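Local atomic coordinates of putative polyketide synthase (Brevibacillus brevis, PDB entry 5HU7), a protein that probably catalyses dehydration of beta-hydroxyacyl intermediates carried on acyl carrier protein, as the dehydratase domain of a trans-acyltransferase polyketide synthase. Residues 35-39 with 206-210; 82-88 with 125-130; 96-102 with 112-116; 203-207 with 252-256. All blocks are in the same frame, centred on the assembly; numbering follows the deposited sequence.

Starting from the N terminus, residues 35-39 open the longest loop of the set, which contact 1 closes only at 206-210. Within it, 82-88 leaves to return in contact 2 at 125-130, and within that span contact 3 pairs the two arms of the hairpin 95-105/108-115. Contacts 2 and 3 touch, through the hydrogen-bonded pair H127 and S115 and through adjacent strands 108-115 and 125-135, and belong to the N-terminal hot-dog half. Contact 4 begins at 203-207, where contact 1 ends, sharing L206 and V207, and closes at 252-256 in the C-terminal half. Contact 1 therefore bridges the halves, while contact 4 joins the same loop to the one between strands 241-249 and 258-263.

Contact 1. Residues 35-39 with 206-210; sequences QELFM and LVFHP
This is an apolar loop-to-loop contact in which F38 and L37 meet L206 and P210, joining the two hot-dog halves of the dehydratase fold: 35-39 follows strand 26-32 in the first half, and 206-210 leads into helix 212-227 of the second. The F38 ring is its centre. P210 lays CB over one face in a CH-pi contact, 3.9 Å from the ring centroid and 16° off the normal; a proline suits the spot because its rigid ring offers a fixed set of C-H groups. L206 arrives from the opposite direction and meets the far end of the ring with both methyls, CD2 in the ring plane and CD1 3.5 Å from F38 CZ. Near that plane, too, F208 O lies 3.4 Å from F38 CE2. Beside the ring, L37 and L206 meet tip to tip, CD2 to CD1 at 3.8 Å. The chi1 of L37 (-172°, CG beside the carbonyl carbon) directs its branch to P210, where the two CG atoms stand 4.1 Å apart. E57 of helix 52-65 accepts bonds from the backbone N of V207 and F208. Contact between the halves here therefore rests on shape and dispersion, with a weakly polar C-H edge facing a carbonyl and no hydrogen bond across.

Contact 2. Residues 82-88 with 125-130; sequences VATDDPL and VVHSHG
H127 lays its imidazole flat against L88, whose CB sits over the ring centre, 3.8 Å from the centroid and 12° off the normal, while V125 O approaches the opposite face. In its own plane the ring donates from ND1 to D86 O at 2.9 Å, the oxygen lying 8° out of that plane. With CG anti to the carbonyl carbon (chi1 -53°), H127 reaches back over the turn that follows strand 82-84. A histidine suits this place because it offers a flat face to leucine and two nitrogens to polar neighbours; its NE2 bonds to S115 OG of strand 108-115. H127 and S128 together face I113, a classic beta bulge.

Further along, the strands run antiparallel. A83 and H129 form a hydrogen-bonded pair, A83 N to H129 O at 3.0 Å and H129 N to A83 O at 3.2 Å. T84 OG1 and S128 OG share a hydrogen bond of 2.9 Å, two buried hydroxyls that pair with each other close to Y55 of helix 52-65; either could be the donor. At the turn D85 N makes a weak bond to H127 O. The D85 side chain crosses that of H129 at about a right angle, D85 OD1 standing 3.4 Å from H129 CE1, oblique to the ring. The polar bonds on both nitrogens, together with the leucine on one face, should leave the H127 imidazole little freedom to rotate at the bulge.

Contact 3. Residues 96-102 with 112-116; sequences QVHVGIY and KIYSE
H98 N donates to Y114 O at 2.7 Å, a nearly straight bond (168°) that, with Y114 N to H98 O, makes these residues an antiparallel hydrogen-bonded pair. G100 and K112 form the next such pair, G100 N reaching K112 O at 2.9 Å, with V99 and I113 as the non-hydrogen-bonded pair between them. This is a beta hairpin with different chemistry on its two faces.

On one face the Y114 ring, set between backbone N and carbonyl carbon (chi1 68°), leans over the other strand. H98 CB lies over its face, 3.7 Å from the centroid, and the two rings meet obliquely, their planes 43° apart. The Y114 hydroxyl is held by E25 and R27, and H98 ND1 by S29. G100 lacks a side chain just where the Y102 hydroxyl and the Y114 ring close in. Y102 also takes K112 over its face in a cation-pi contact, NZ 4.8 Å from the ring centroid; the lysine chain bends at chi3 and chi4 to get there, and its CG packs 3.7 Å from Y102 CE1.

On the other face V97, V99 and I113, beta-branched and suited to extended backbone, pack together: I113 puts CG2 3.6 Å from V97 CG1 and CG1 4.1 Å from V99 CG1. That face turns to helix 52-65, where V99 meets M58 and A62, while strand 26-32 flanks 95-105 and strand 125-135 flanks 108-115.

Contact 4. Residues 203-207 with 252-256; sequences AEQLV and NHPAV
A203, in helix 200-203, lies at the margin of the contact with H253, and L206 N makes a weak bond back to A203 O. At E204 the side chain leaves with CG anti to the backbone N (chi1 -175°), bends at chi2 and runs beside the H253 side chain, the two pointing the same way. E204 OE2 comes within 4.1 Å of H253 NE2, too far for a salt bridge, and the carboxylate and imidazole planes stand 74° apart. E201 brings a second carboxylate close to that of E204, and the pair might slightly favour a protonated imidazole, though the placement of the ring is uncertain. The carbonyl of E204 also lies close to the H253 ring, but that fit is doubtful in the model and bears no weight.

L206 sends its side chain away, to F38 of contact 1, while in the model its carbonyl O lies near the plane of the H253 ring, at the edge. In the double hot-dog fold of polyketide synthase dehydratases this loop precedes helix 212-227, and the partner loop links strands 241-249 and 258-263 of the C-terminal half. H253 adopts the left-handed helical backbone conformation just before P254, and its own neighbour N252 covers one ring face with CB.

V207 supplies the apolar part. Its CG1 lies 3.9 Å from P254 CD, the two side chains crossing at about a right angle, and CG2 is 4.1 Å from H253 N. The branched valine is buried, and the compact proline ring lies against it; both also touch I289 of strand 287-298.

Contact 1. Residues 35-39 with 206-210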
loop_
_atom_site.group_PDB
_atom_site.type_symbol
_atom_site.label_atom_id
_atom_site.label_comp_id
_atom_site.label_asym_id
_atom_site.label_seq_id
_atom_site.Cartn_x
_atom_site.Cartn_y
_atom_site.Cartn_z
ATOM N N GLN A 35 -0.555 16.580 -14.858
ATOM C CA GLN A 35 -0.884 17.744 -14.042
ATOM C C GLN A 35 -0.304 17.662 -12.627
ATOM O O GLN A 35 -0.412 18.643 -11.896
ATOM C CB GLN A 35 -2.417 17.895 -13.943
ATOM C CG GLN A 35 -3.125 18.183 -15.267
ATOM C CD GLN A 35 -2.679 19.498 -15.858
ATOM O OE1 GLN A 35 -1.925 19.532 -16.834
ATOM N NE2 GLN A 35 -3.082 20.614 -15.242
ATOM N N GLU A 36 0.333 16.547 -12.237
ATOM C CA GLU A 36 0.848 16.414 -10.875
ATOM C C GLU A 36 2.072 17.335 -10.593
ATOM O O GLU A 36 2.494 18.089 -11.465
ATOM C CB GLU A 36 1.129 14.945 -10.541
ATOM C CG GLU A 36 -0.120 14.075 -10.533
ATOM C CD GLU A 36 -0.599 13.534 -11.865
ATOM O OE1 GLU A 36 0.106 13.718 -12.885
ATOM O OE2 GLU A 36 -1.691 12.920 -11.888
ATOM N N LEU A 37 2.540 17.340 -9.335
ATOM C CA LEU A 37 3.620 18.179 -8.792
ATOM C C LEU A 37 4.934 18.231 -9.603
ATOM O O LEU A 37 5.388 19.318 -9.986
ATOM C CB LEU A 37 3.923 17.706 -7.351
ATOM C CG LEU A 37 4.875 18.546 -6.516
ATOM C CD1 LEU A 37 4.434 20.022 -6.473
ATOM C CD2 LEU A 37 4.955 17.986 -5.123
ATOM N N PHE A 38 5.541 17.078 -9.850
ATOM C CA PHE A 38 6.812 17.023 -10.590
ATOM C C PHE A 38 6.564 17.190 -12.087
ATOM O O PHE A 38 7.424 17.696 -12.799
ATOM C CB PHE A 38 7.557 15.714 -10.307
ATOM C CG PHE A 38 8.126 15.680 -8.908
ATOM C CD1 PHE A 38 7.295 15.521 -7.803
ATOM C CD2 PHE A 38 9.490 15.851 -8.689
ATOM C CE1 PHE A 38 7.815 15.521 -6.518
ATOM C CE2 PHE A 38 10.005 15.862 -7.398
ATOM C CZ PHE A 38 9.167 15.692 -6.323
ATOM N N MET A 39 5.354 16.870 -12.528
ATOM C CA MET A 39 4.937 16.977 -13.924
ATOM C C MET A 39 4.673 18.439 -14.281
ATOM O O MET A 39 4.651 18.759 -15.467
ATOM C CB MET A 39 3.622 16.207 -14.180
ATOM C CG MET A 39 3.479 14.905 -13.432
ATOM S SD MET A 39 4.759 13.741 -13.862
ATOM C CE MET A 39 3.934 12.919 -14.998
ATOM N N LEU A 206 9.162 15.202 0.162
ATOM C CA LEU A 206 10.216 15.293 -0.838
ATOM C C LEU A 206 11.639 15.478 -0.313
ATOM O O LEU A 206 11.856 15.933 0.803
ATOM C CB LEU A 206 9.881 16.452 -1.775
ATOM C CG LEU A 206 8.482 16.391 -2.428
ATOM C CD1 LEU A 206 8.307 17.491 -3.484
ATOM C CD2 LEU A 206 8.201 14.995 -2.986
ATOM N N VAL A 207 12.595 15.024 -1.105
ATOM C CA VAL A 207 14.016 15.251 -0.918
ATOM C C VAL A 207 14.445 16.167 -2.091
ATOM O O VAL A 207 14.994 17.249 -1.863
ATOM C CB VAL A 207 14.823 13.925 -0.832
ATOM C CG1 VAL A 207 16.324 14.153 -1.014
ATOM C CG2 VAL A 207 14.549 13.229 0.500
ATOM N N PHE A 208 14.126 15.730 -3.340
ATOM C CA PHE A 208 14.382 16.470 -4.566
ATOM C C PHE A 208 13.219 17.380 -4.852
ATOM O O PHE A 208 12.075 16.914 -4.932
ATOM C CB PHE A 208 14.530 15.547 -5.763
ATOM C CG PHE A 208 15.741 14.652 -5.732
ATOM C CD1 PHE A 208 16.975 15.117 -6.155
ATOM C CD2 PHE A 208 15.633 13.327 -5.357
ATOM C CE1 PHE A 208 18.075 14.284 -6.152
ATOM C CE2 PHE A 208 16.747 12.503 -5.322
ATOM C CZ PHE A 208 17.952 12.984 -5.722
ATOM N N HIS A 209 13.511 18.672 -5.064
ATOM C CA HIS A 209 12.516 19.677 -5.343
ATOM C C HIS A 209 12.020 19.446 -6.781
ATOM O O HIS A 209 12.832 19.106 -7.647
ATOM C CB HIS A 209 13.158 21.061 -5.207
ATOM C CG HIS A 209 12.198 22.192 -5.213
ATOM N ND1 HIS A 209 11.696 22.701 -6.399
ATOM C CD2 HIS A 209 11.667 22.881 -4.181
ATOM C CE1 HIS A 209 10.835 23.648 -6.043
ATOM N NE2 HIS A 209 10.870 23.860 -4.727
ATOM N N PRO A 210 10.712 19.656 -7.084
ATOM C CA PRO A 210 10.236 19.418 -8.452
ATOM C C PRO A 210 10.796 20.348 -9.534
ATOM O O PRO A 210 10.642 20.034 -10.713
ATOM C CB PRO A 210 8.714 19.565 -8.312
ATOM C CG PRO A 210 8.523 20.404 -7.141
ATOM C CD PRO A 210 9.590 20.020 -6.198
#

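Contact 2. Residues 82-88 with 125-130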
loop_
_atom_site.group_PDB
_atom_site.type_symbol
_atom_site.label_atom_id
_atom_site.label_comp_id
_atom_site.label_asym_id
_atom_site.label_seq_id
_atom_site.Cartn_x
_atom_site.Cartn_y
_atom_site.Cartn_z
ATOM N N VAL A 82 22.534 3.798 -11.457
ATOM C CA VAL A 82 21.203 4.203 -11.917
ATOM C C VAL A 82 21.237 4.455 -13.425
ATOM O O VAL A 82 22.172 5.067 -13.941
ATOM C CB VAL A 82 20.681 5.435 -11.146
ATOM C CG1 VAL A 82 19.333 5.886 -11.687
ATOM C CG2 VAL A 82 20.601 5.164 -9.637
ATOM N N ALA A 83 20.206 3.991 -14.127
ATOM C CA ALA A 83 20.137 4.142 -15.584
ATOM C C ALA A 83 18.712 4.258 -16.044
ATOM O O ALA A 83 17.907 3.416 -15.699
ATOM C CB ALA A 83 20.824 2.953 -16.254
ATOM N N THR A 84 18.375 5.377 -16.712
ATOM C CA THR A 84 17.085 5.594 -17.355
ATOM C C THR A 84 17.359 5.447 -18.832
ATOM O O THR A 84 17.856 6.389 -19.427
ATOM C CB THR A 84 16.459 6.937 -16.974
ATOM O OG1 THR A 84 16.104 6.882 -15.580
ATOM C CG2 THR A 84 15.228 7.268 -17.821
ATOM N N ASP A 85 17.073 4.264 -19.397
ATOM C CA ASP A 85 17.348 3.869 -20.792
ATOM C C ASP A 85 16.181 4.106 -21.756
ATOM O O ASP A 85 16.423 4.384 -22.931
ATOM C CB ASP A 85 17.695 2.335 -20.871
ATOM C CG ASP A 85 17.210 1.423 -19.711
ATOM O OD1 ASP A 85 17.427 1.778 -18.535
ATOM O OD2 ASP A 85 16.493 0.425 -20.001
ATOM N N ASP A 86 14.949 3.826 -21.304
ATOM C CA ASP A 86 13.751 3.930 -22.141
ATOM C C ASP A 86 12.835 4.931 -21.481
ATOM O O ASP A 86 12.184 4.582 -20.512
ATOM C CB ASP A 86 13.102 2.543 -22.286
ATOM C CG ASP A 86 12.180 2.394 -23.489
ATOM O OD1 ASP A 86 11.762 3.434 -24.058
ATOM O OD2 ASP A 86 11.907 1.243 -23.882
ATOM N N PRO A 87 12.802 6.206 -21.941
ATOM C CA PRO A 87 12.009 7.221 -21.227
ATOM C C PRO A 87 10.500 6.992 -21.138
ATOM O O PRO A 87 9.841 6.606 -22.113
ATOM C CB PRO A 87 12.310 8.519 -21.996
ATOM C CG PRO A 87 13.530 8.262 -22.735
ATOM C CD PRO A 87 13.562 6.811 -23.053
ATOM N N LEU A 88 9.958 7.293 -19.959
ATOM C CA LEU A 88 8.532 7.253 -19.697
ATOM C C LEU A 88 7.964 8.560 -20.267
ATOM O O LEU A 88 8.497 9.651 -20.000
ATOM C CB LEU A 88 8.276 7.155 -18.176
ATOM C CG LEU A 88 6.851 7.360 -17.664
ATOM C CD1 LEU A 88 5.885 6.329 -18.232
ATOM C CD2 LEU A 88 6.828 7.327 -16.156
ATOM N N VAL A 125 7.405 -2.309 -20.003
ATOM C CA VAL A 125 8.635 -1.609 -20.351
ATOM C C VAL A 125 9.287 -1.070 -19.071
ATOM O O VAL A 125 8.615 -0.381 -18.317
ATOM C CB VAL A 125 8.308 -0.438 -21.310
ATOM C CG1 VAL A 125 9.583 0.260 -21.791
ATOM C CG2 VAL A 125 7.466 -0.917 -22.494
ATOM N N VAL A 126 10.594 -1.328 -18.868
ATOM C CA VAL A 126 11.392 -0.816 -17.743
ATOM C C VAL A 126 12.033 0.482 -18.186
ATOM O O VAL A 126 12.816 0.508 -19.138
ATOM C CB VAL A 126 12.461 -1.824 -17.247
ATOM C CG1 VAL A 126 13.344 -1.198 -16.161
ATOM C CG2 VAL A 126 11.789 -3.094 -16.734
ATOM N N HIS A 127 11.703 1.558 -17.501
ATOM C CA HIS A 127 12.194 2.881 -17.835
ATOM C C HIS A 127 13.439 3.207 -17.062
ATOM O O HIS A 127 14.319 3.823 -17.609
ATOM C CB HIS A 127 11.109 3.956 -17.544
ATOM C CG HIS A 127 9.786 3.680 -18.193
ATOM N ND1 HIS A 127 9.662 3.585 -19.561
ATOM C CD2 HIS A 127 8.586 3.407 -17.631
ATOM C CE1 HIS A 127 8.389 3.280 -19.792
ATOM N NE2 HIS A 127 7.707 3.160 -18.660
ATOM N N SER A 128 13.504 2.837 -15.789
ATOM C CA SER A 128 14.638 3.151 -14.938
ATOM C C SER A 128 14.917 2.012 -13.946
ATOM O O SER A 128 13.998 1.326 -13.547
ATOM C CB SER A 128 14.357 4.450 -14.179
ATOM O OG SER A 128 15.496 4.933 -13.489
ATOM N N HIS A 129 16.178 1.791 -13.610
ATOM C CA HIS A 129 16.574 0.803 -12.618
ATOM C C HIS A 129 17.862 1.244 -11.926
ATOM O O HIS A 129 18.604 2.074 -12.448
ATOM C CB HIS A 129 16.706 -0.612 -13.225
ATOM C CG HIS A 129 17.727 -0.719 -14.305
ATOM N ND1 HIS A 129 17.326 -0.614 -15.614
ATOM C CD2 HIS A 129 19.071 -0.822 -14.286
ATOM C CE1 HIS A 129 18.424 -0.662 -16.347
ATOM N NE2 HIS A 129 19.491 -0.719 -15.597
ATOM N N GLY A 130 18.099 0.700 -10.754
ATOM C CA GLY A 130 19.285 0.996 -9.982
ATOM C C GLY A 130 19.357 0.198 -8.709
ATOM O O GLY A 130 18.440 -0.559 -8.397
#

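Contact 3. Residues 96-102 with 112-116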
loop_
_atom_site.group_PDB
_atom_site.type_symbol
_atom_site.label_atom_id
_atom_site.label_comp_id
_atom_site.label_asym_id
_atom_site.label_seq_id
_atom_site.Cartn_x
_atom_site.Cartn_y
_atom_site.Cartn_z
ATOM N N GLN A 96 -0.066 4.428 -15.936
ATOM C CA GLN A 96 0.048 3.721 -14.666
ATOM C C GLN A 96 1.519 3.266 -14.564
ATOM O O GLN A 96 1.953 2.432 -15.341
ATOM C CB GLN A 96 -0.914 2.535 -14.575
ATOM C CG GLN A 96 -1.118 2.078 -13.129
ATOM C CD GLN A 96 -1.851 0.766 -12.986
ATOM O OE1 GLN A 96 -1.914 -0.063 -13.905
ATOM N NE2 GLN A 96 -2.360 0.514 -11.789
ATOM N N VAL A 97 2.279 3.859 -13.645
ATOM C CA VAL A 97 3.699 3.573 -13.454
ATOM C C VAL A 97 3.885 2.798 -12.180
ATOM O O VAL A 97 3.339 3.178 -11.151
ATOM C CB VAL A 97 4.512 4.883 -13.380
ATOM C CG1 VAL A 97 6.007 4.593 -13.385
ATOM C CG2 VAL A 97 4.151 5.822 -14.508
ATOM N N HIS A 98 4.708 1.761 -12.233
ATOM C CA HIS A 98 4.999 0.910 -11.085
ATOM C C HIS A 98 6.460 1.034 -10.653
ATOM O O HIS A 98 7.314 1.300 -11.475
ATOM C CB HIS A 98 4.710 -0.553 -11.426
ATOM C CG HIS A 98 3.351 -0.789 -11.968
ATOM N ND1 HIS A 98 2.233 -0.660 -11.169
ATOM C CD2 HIS A 98 2.963 -1.161 -13.205
ATOM C CE1 HIS A 98 1.208 -0.929 -11.945
ATOM N NE2 HIS A 98 1.603 -1.258 -13.175
ATOM N N VAL A 99 6.723 0.815 -9.375
ATOM C CA VAL A 99 8.077 0.755 -8.831
ATOM C C VAL A 99 8.172 -0.568 -8.090
ATOM O O VAL A 99 7.531 -0.738 -7.054
ATOM C CB VAL A 99 8.503 1.871 -7.868
ATOM C CG1 VAL A 99 10.006 1.823 -7.664
ATOM C CG2 VAL A 99 8.060 3.217 -8.347
ATOM N N GLY A 100 8.954 -1.482 -8.622
ATOM C CA GLY A 100 9.171 -2.757 -7.982
ATOM C C GLY A 100 10.466 -2.703 -7.203
ATOM O O GLY A 100 11.399 -2.003 -7.606
ATOM N N ILE A 101 10.515 -3.404 -6.068
ATOM C CA ILE A 101 11.703 -3.510 -5.231
ATOM C C ILE A 101 12.025 -5.018 -5.165
ATOM O O ILE A 101 11.135 -5.802 -4.878
ATOM C CB ILE A 101 11.485 -2.918 -3.832
ATOM C CG1 ILE A 101 11.035 -1.441 -3.874
ATOM C CG2 ILE A 101 12.759 -3.100 -2.979
ATOM C CD1 ILE A 101 12.012 -0.470 -4.424
ATOM N N TYR A 102 13.271 -5.424 -5.483
ATOM C CA TYR A 102 13.713 -6.821 -5.548
ATOM C C TYR A 102 15.020 -7.018 -4.741
ATOM O O TYR A 102 15.856 -6.110 -4.658
ATOM C CB TYR A 102 14.003 -7.214 -7.017
ATOM C CG TYR A 102 12.975 -6.728 -8.010
ATOM C CD1 TYR A 102 13.078 -5.466 -8.586
ATOM C CD2 TYR A 102 11.889 -7.528 -8.372
ATOM C CE1 TYR A 102 12.086 -4.973 -9.425
ATOM C CE2 TYR A 102 10.884 -7.043 -9.210
ATOM C CZ TYR A 102 11.005 -5.778 -9.761
ATOM O OH TYR A 102 10.065 -5.297 -10.629
ATOM N N LYS A 112 13.126 -1.136 -9.979
ATOM C CA LYS A 112 12.761 -0.918 -11.373
ATOM C C LYS A 112 11.536 -0.078 -11.432
ATOM O O LYS A 112 10.554 -0.399 -10.783
ATOM C CB LYS A 112 12.443 -2.207 -12.113
ATOM C CG LYS A 112 13.600 -3.135 -12.297
ATOM C CD LYS A 112 13.375 -4.068 -13.501
ATOM C CE LYS A 112 13.299 -5.521 -13.148
ATOM N NZ LYS A 112 14.628 -6.109 -12.961
ATOM N N ILE A 113 11.536 0.910 -12.309
ATOM C CA ILE A 113 10.386 1.759 -12.562
ATOM C C ILE A 113 9.912 1.274 -13.908
ATOM O O ILE A 113 10.693 1.224 -14.845
ATOM C CB ILE A 113 10.708 3.261 -12.525
ATOM C CG1 ILE A 113 11.105 3.682 -11.102
ATOM C CG2 ILE A 113 9.516 4.088 -13.010
ATOM C CD1 ILE A 113 11.780 5.118 -10.951
ATOM N N TYR A 114 8.664 0.876 -14.008
ATOM C CA TYR A 114 8.169 0.304 -15.252
ATOM C C TYR A 114 6.688 0.556 -15.435
ATOM O O TYR A 114 5.996 0.865 -14.477
ATOM C CB TYR A 114 8.486 -1.220 -15.268
ATOM C CG TYR A 114 7.715 -2.027 -14.254
ATOM C CD1 TYR A 114 8.227 -2.276 -12.993
ATOM C CD2 TYR A 114 6.495 -2.603 -14.586
ATOM C CE1 TYR A 114 7.514 -3.028 -12.056
ATOM C CE2 TYR A 114 5.786 -3.378 -13.668
ATOM C CZ TYR A 114 6.294 -3.587 -12.404
ATOM O OH TYR A 114 5.561 -4.332 -11.510
ATOM N N SER A 115 6.214 0.397 -16.654
ATOM C CA SER A 115 4.802 0.600 -16.996
ATOM C C SER A 115 4.360 -0.335 -18.106
ATOM O O SER A 115 5.183 -1.019 -18.702
ATOM C CB SER A 115 4.551 2.046 -17.409
ATOM O OG SER A 115 5.053 2.336 -18.697
ATOM N N GLU A 116 3.038 -0.374 -18.353
ATOM C CA GLU A 116 2.394 -1.147 -19.425
ATOM C C GLU A 116 2.603 -2.647 -19.263
ATOM O O GLU A 116 1.672 -3.419 -19.457
ATOM C CB GLU A 116 2.884 -0.657 -20.799
ATOM C CG GLU A 116 2.018 -1.114 -21.956
ATOM C CD GLU A 116 2.361 -0.498 -23.299
ATOM O OE1 GLU A 116 2.511 0.741 -23.344
ATOM O OE2 GLU A 116 2.417 -1.228 -24.315
#

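Contact 4. Residues 203-207 with 252-256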
loop_
_atom_site.group_PDB
_atom_site.type_symbol
_atom_site.label_atom_id
_atom_site.label_comp_id
_atom_site.label_asym_id
_atom_site.label_seq_id
_atom_site.Cartn_x
_atom_site.Cartn_y
_atom_site.Cartn_z
ATOM N N ALA A 203 6.504 19.517 0.676
ATOM C CA ALA A 203 7.972 19.523 0.776
ATOM C C ALA A 203 8.497 18.584 1.883
ATOM O O ALA A 203 9.666 18.191 1.833
ATOM C CB ALA A 203 8.492 20.932 1.009
ATOM N N GLU A 204 7.646 18.236 2.876
ATOM C CA GLU A 204 7.971 17.283 3.941
ATOM C C GLU A 204 8.160 15.868 3.381
ATOM O O GLU A 204 8.979 15.146 3.931
ATOM C CB GLU A 204 6.875 17.268 5.030
ATOM C CG GLU A 204 7.190 16.398 6.244
ATOM C CD GLU A 204 6.521 15.036 6.282
ATOM O OE1 GLU A 204 5.276 14.974 6.163
ATOM O OE2 GLU A 204 7.239 14.033 6.493
ATOM N N GLN A 205 7.420 15.459 2.309
ATOM C CA GLN A 205 7.581 14.118 1.710
ATOM C C GLN A 205 8.738 14.051 0.691
ATOM O O GLN A 205 9.295 12.980 0.472
ATOM C CB GLN A 205 6.263 13.661 1.057
ATOM C CG GLN A 205 5.179 13.319 2.078
ATOM C CD GLN A 205 3.806 13.223 1.458
ATOM O OE1 GLN A 205 3.361 14.121 0.738
ATOM N NE2 GLN A 205 3.061 12.175 1.785
ATOM N N LEU A 206 9.162 15.202 0.162
ATOM C CA LEU A 206 10.216 15.293 -0.838
ATOM C C LEU A 206 11.639 15.478 -0.313
ATOM O O LEU A 206 11.856 15.933 0.803
ATOM C CB LEU A 206 9.881 16.452 -1.775
ATOM C CG LEU A 206 8.482 16.391 -2.428
ATOM C CD1 LEU A 206 8.307 17.491 -3.484
ATOM C CD2 LEU A 206 8.201 14.995 -2.986
ATOM N N VAL A 207 12.595 15.024 -1.105
ATOM C CA VAL A 207 14.016 15.251 -0.918
ATOM C C VAL A 207 14.445 16.167 -2.091
ATOM O O VAL A 207 14.994 17.249 -1.863
ATOM C CB VAL A 207 14.823 13.925 -0.832
ATOM C CG1 VAL A 207 16.324 14.153 -1.014
ATOM C CG2 VAL A 207 14.549 13.229 0.500
ATOM N N ASN A 252 17.295 13.662 5.427
ATOM C CA ASN A 252 15.951 13.720 4.870
ATOM C C ASN A 252 15.599 15.208 4.811
ATOM O O ASN A 252 16.110 15.991 5.623
ATOM C CB ASN A 252 14.952 12.966 5.786
ATOM C CG ASN A 252 15.365 11.542 6.154
ATOM O OD1 ASN A 252 15.190 10.593 5.377
ATOM N ND2 ASN A 252 15.957 11.360 7.334
ATOM N N HIS A 253 14.733 15.613 3.883
ATOM C CA HIS A 253 14.310 17.016 3.779
ATOM C C HIS A 253 15.502 18.008 3.749
ATOM O O HIS A 253 15.547 18.936 4.564
ATOM C CB HIS A 253 13.363 17.379 4.961
ATOM C CG HIS A 253 12.477 16.259 5.397
ATOM N ND1 HIS A 253 12.400 15.876 6.727
ATOM C CD2 HIS A 253 11.734 15.412 4.657
ATOM C CE1 HIS A 253 11.577 14.838 6.755
ATOM N NE2 HIS A 253 11.145 14.527 5.530
ATOM N N PRO A 254 16.492 17.832 2.849
ATOM C CA PRO A 254 17.621 18.773 2.831
ATOM C C PRO A 254 17.247 20.129 2.223
ATOM O O PRO A 254 16.502 20.207 1.242
ATOM C CB PRO A 254 18.669 18.048 1.987
ATOM C CG PRO A 254 17.893 17.208 1.065
ATOM C CD PRO A 254 16.638 16.806 1.798
ATOM N N ALA A 255 17.761 21.197 2.826
ATOM C CA ALA A 255 17.566 22.562 2.348
ATOM C C ALA A 255 18.650 22.813 1.301
ATOM O O ALA A 255 19.839 22.727 1.617
ATOM C CB ALA A 255 17.712 23.528 3.498
ATOM N N VAL A 256 18.250 23.056 0.051
ATOM C CA VAL A 256 19.166 23.248 -1.063
ATOM C C VAL A 256 19.215 24.718 -1.494
ATOM O O VAL A 256 18.307 25.203 -2.148
ATOM C CB VAL A 256 18.781 22.307 -2.216
ATOM C CG1 VAL A 256 19.684 22.526 -3.437
ATOM C CG2 VAL A 256 18.821 20.850 -1.742
#